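Local coordinates for protein endoglucanase A (Clostridium cellulolyticum, PDB 1EDG) that hydrolyses internal beta-1,4-glucosidic bonds of cellulose through its family 5 glycoside hydrolase catalytic domain, a TIM barrel, at residues A226-A231 / T286-N291. Numbering follows the deposited sequence.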
ATOM      1  N   ALA A 226       8.239  -4.453   3.457  1.00 10.27           N
ATOM      2  CA  ALA A 226       7.870  -3.711   2.249  1.00  9.24           C
ATOM      3  C   ALA A 226       8.831  -2.548   1.976  1.00 10.30           C
ATOM      4  O   ALA A 226       8.452  -1.552   1.357  1.00 11.40           O
ATOM      5  CB  ALA A 226       6.424  -3.202   2.336  1.00  8.69           C
ATOM      6  N   SER A 227      10.072  -2.653   2.443  1.00 10.38           N
ATOM      7  CA  SER A 227      11.038  -1.581   2.209  1.00 11.65           C
ATOM      8  C   SER A 227      11.651  -1.695   0.809  1.00 11.51           C
ATOM      9  O   SER A 227      11.602  -2.757   0.175  1.00 11.33           O
ATOM     10  CB  SER A 227      12.144  -1.596   3.270  1.00 12.80           C
ATOM     11  OG  SER A 227      12.940  -2.760   3.168  1.00 16.73           O
ATOM     12  N   PRO A 228      12.169  -0.580   0.273  1.00 13.34           N
ATOM     13  CA  PRO A 228      12.781  -0.631  -1.058  1.00 13.79           C
ATOM     14  C   PRO A 228      13.936  -1.638  -1.049  1.00 13.57           C
ATOM     15  O   PRO A 228      14.063  -2.449  -1.970  1.00 12.81           O
ATOM     16  CB  PRO A 228      13.282   0.801  -1.250  1.00 13.85           C
ATOM     17  CG  PRO A 228      12.271   1.609  -0.499  1.00 14.79           C
ATOM     18  CD  PRO A 228      12.100   0.806   0.771  1.00 13.40           C
ATOM     19  N   ASP A 229      14.736  -1.621   0.019  1.00 13.07           N
ATOM     20  CA  ASP A 229      15.862  -2.547   0.153  1.00 15.20           C
ATOM     21  C   ASP A 229      15.404  -3.995   0.271  1.00 14.36           C
ATOM     22  O   ASP A 229      16.105  -4.907  -0.165  1.00 16.26           O
ATOM     23  CB  ASP A 229      16.738  -2.176   1.351  1.00 18.74           C
ATOM     24  CG  ASP A 229      17.589  -0.941   1.097  1.00 22.21           C
ATOM     25  OD1 ASP A 229      17.905  -0.652  -0.076  1.00 24.10           O
ATOM     26  OD2 ASP A 229      17.953  -0.260   2.076  1.00 24.90           O
ATOM     27  N   GLY A 230      14.233  -4.211   0.862  1.00 12.21           N
ATOM     28  CA  GLY A 230      13.707  -5.555   0.982  1.00 12.08           C
ATOM     29  C   GLY A 230      13.377  -6.143  -0.380  1.00 11.87           C
ATOM     30  O   GLY A 230      13.404  -7.360  -0.568  1.00 13.76           O
ATOM     31  N   ALA A 231      13.067  -5.279  -1.340  1.00 12.02           N
ATOM     32  CA  ALA A 231      12.723  -5.731  -2.680  1.00 13.35           C
ATOM     33  C   ALA A 231      13.908  -5.744  -3.647  1.00 13.49           C
ATOM     34  O   ALA A 231      13.910  -6.504  -4.617  1.00 14.35           O
ATOM     35  CB  ALA A 231      11.592  -4.873  -3.247  1.00 13.93           C
ATOM     36  N   THR A 286      14.908  10.554  -4.220  1.00 15.49           N
ATOM     37  CA  THR A 286      15.264   9.798  -5.418  1.00 15.24           C
ATOM     38  C   THR A 286      16.154   8.553  -5.284  1.00 15.31           C
ATOM     39  O   THR A 286      16.089   7.666  -6.138  1.00 14.98           O
ATOM     40  CB  THR A 286      15.877  10.731  -6.491  1.00 15.98           C
ATOM     41  OG1 THR A 286      17.058  11.352  -5.970  1.00 15.89           O
ATOM     42  CG2 THR A 286      14.870  11.806  -6.904  1.00 16.96           C
ATOM     43  N   TRP A 287      16.952   8.454  -4.221  1.00 14.76           N
ATOM     44  CA  TRP A 287      17.848   7.304  -4.079  1.00 15.57           C
ATOM     45  C   TRP A 287      17.152   5.956  -4.241  1.00 13.61           C
ATOM     46  O   TRP A 287      17.558   5.139  -5.073  1.00 14.58           O
ATOM     47  CB  TRP A 287      18.633   7.351  -2.756  1.00 18.93           C
ATOM     48  CG  TRP A 287      17.860   6.887  -1.550  1.00 23.93           C
ATOM     49  CD1 TRP A 287      17.073   7.652  -0.738  1.00 23.91           C
ATOM     50  CD2 TRP A 287      17.755   5.538  -1.058  1.00 25.58           C
ATOM     51  NE1 TRP A 287      16.474   6.866   0.219  1.00 26.92           N
ATOM     52  CE2 TRP A 287      16.874   5.565   0.047  1.00 26.86           C
ATOM     53  CE3 TRP A 287      18.313   4.311  -1.451  1.00 25.47           C
ATOM     54  CZ2 TRP A 287      16.533   4.408   0.769  1.00 27.42           C
ATOM     55  CZ3 TRP A 287      17.973   3.159  -0.735  1.00 26.23           C
ATOM     56  CH2 TRP A 287      17.091   3.219   0.363  1.00 26.83           C
ATOM     57  N   PHE A 288      16.067   5.740  -3.504  1.00 13.04           N
ATOM     58  CA  PHE A 288      15.371   4.463  -3.593  1.00 11.90           C
ATOM     59  C   PHE A 288      14.623   4.300  -4.910  1.00 11.37           C
ATOM     60  O   PHE A 288      14.466   3.178  -5.406  1.00 12.38           O
ATOM     61  CB  PHE A 288      14.456   4.227  -2.378  1.00 12.64           C
ATOM     62  CG  PHE A 288      13.173   5.011  -2.403  1.00 13.78           C
ATOM     63  CD1 PHE A 288      13.117   6.300  -1.884  1.00 15.22           C
ATOM     64  CD2 PHE A 288      12.018   4.456  -2.949  1.00 14.26           C
ATOM     65  CE1 PHE A 288      11.929   7.027  -1.914  1.00 15.71           C
ATOM     66  CE2 PHE A 288      10.831   5.174  -2.983  1.00 15.60           C
ATOM     67  CZ  PHE A 288      10.789   6.464  -2.463  1.00 15.47           C
ATOM     68  N   MET A 289      14.185   5.415  -5.491  1.00 10.44           N
ATOM     69  CA  MET A 289      13.477   5.369  -6.764  1.00 10.11           C
ATOM     70  C   MET A 289      14.418   4.926  -7.877  1.00  9.38           C
ATOM     71  O   MET A 289      14.011   4.193  -8.777  1.00 11.08           O
ATOM     72  CB  MET A 289      12.853   6.723  -7.093  1.00 11.15           C
ATOM     73  CG  MET A 289      11.780   7.120  -6.111  1.00 12.60           C
ATOM     74  SD  MET A 289      10.812   8.501  -6.681  1.00 13.00           S
ATOM     75  CE  MET A 289       9.687   8.756  -5.247  1.00 12.84           C
ATOM     76  N   ASP A 290      15.672   5.368  -7.813  1.00 10.56           N
ATOM     77  CA  ASP A 290      16.663   4.980  -8.814  1.00 11.71           C
ATOM     78  C   ASP A 290      16.953   3.487  -8.691  1.00 11.20           C
ATOM     79  O   ASP A 290      17.088   2.791  -9.698  1.00 11.95           O
ATOM     80  CB  ASP A 290      17.948   5.796  -8.667  1.00 12.25           C
ATOM     81  CG  ASP A 290      17.820   7.200  -9.238  1.00 15.94           C
ATOM     82  OD1 ASP A 290      17.000   7.410 -10.154  1.00 15.76           O
ATOM     83  OD2 ASP A 290      18.546   8.097  -8.767  1.00 19.09           O
ATOM     84  N   ASN A 291      17.020   2.992  -7.459  1.00 11.69           N
ATOM     85  CA  ASN A 291      17.249   1.563  -7.228  1.00 13.44           C
ATOM     86  C   ASN A 291      16.108   0.767  -7.852  1.00 12.47           C
ATOM     87  O   ASN A 291      16.332  -0.242  -8.527  1.00 11.01           O
ATOM     88  CB  ASN A 291      17.313   1.256  -5.727  1.00 14.59           C
ATOM     89  CG  ASN A 291      18.589   1.749  -5.086  1.00 17.14           C
ATOM     90  OD1 ASN A 291      19.518   2.171  -5.782  1.00 17.98           O
ATOM     91  ND2 ASN A 291      18.643   1.707  -3.762  1.00 18.51           N
TER
HETATM   92  O   HOH W   1      16.609   0.074  -2.662  1.00 23.60           O
HETATM   93  O   HOH W   2      20.348   0.885  -1.028  1.00 55.97           O
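P228 packs its ring against F288, and this is the apolar centre of the contact. P228 CG lies 3.8 Å from F288 CD2, while P228 CB meets F288 CB. The phenyl ring is approached obliquely. D229 reaches W287 with its carboxylate. D229 OD1 sits at the edge of the indole, near its plane, 3.9 Å from W287 CZ3. The carboxylate and indole planes are 53° apart. W287 CG stands between its backbone N and carbonyl carbon (chi1 80°). The indole runs across its helix toward D229, with F288 CB over the centre of one face. Two waters donate to D229 OD1. One lies 3.0 Å from D229 OD1 and accepts from N291 ND2 at 2.8 Å; the other accepts from ND2 only weakly. S227 is the N-cap of helix 228-232: its OG accepts from G230 N at 3.0 Å. The contact joins this short helix, which follows barrel strand 219-222, to helix 279-297, which links strands 249-254 and 303-308. F288 also touches Y326 of helix 316-332. The two helices thus meet through a small apolar contact beside a water-bridged polar edge. The D229 carboxylate at the indole rim would be weakly favoured by the partly positive ring hydrogens.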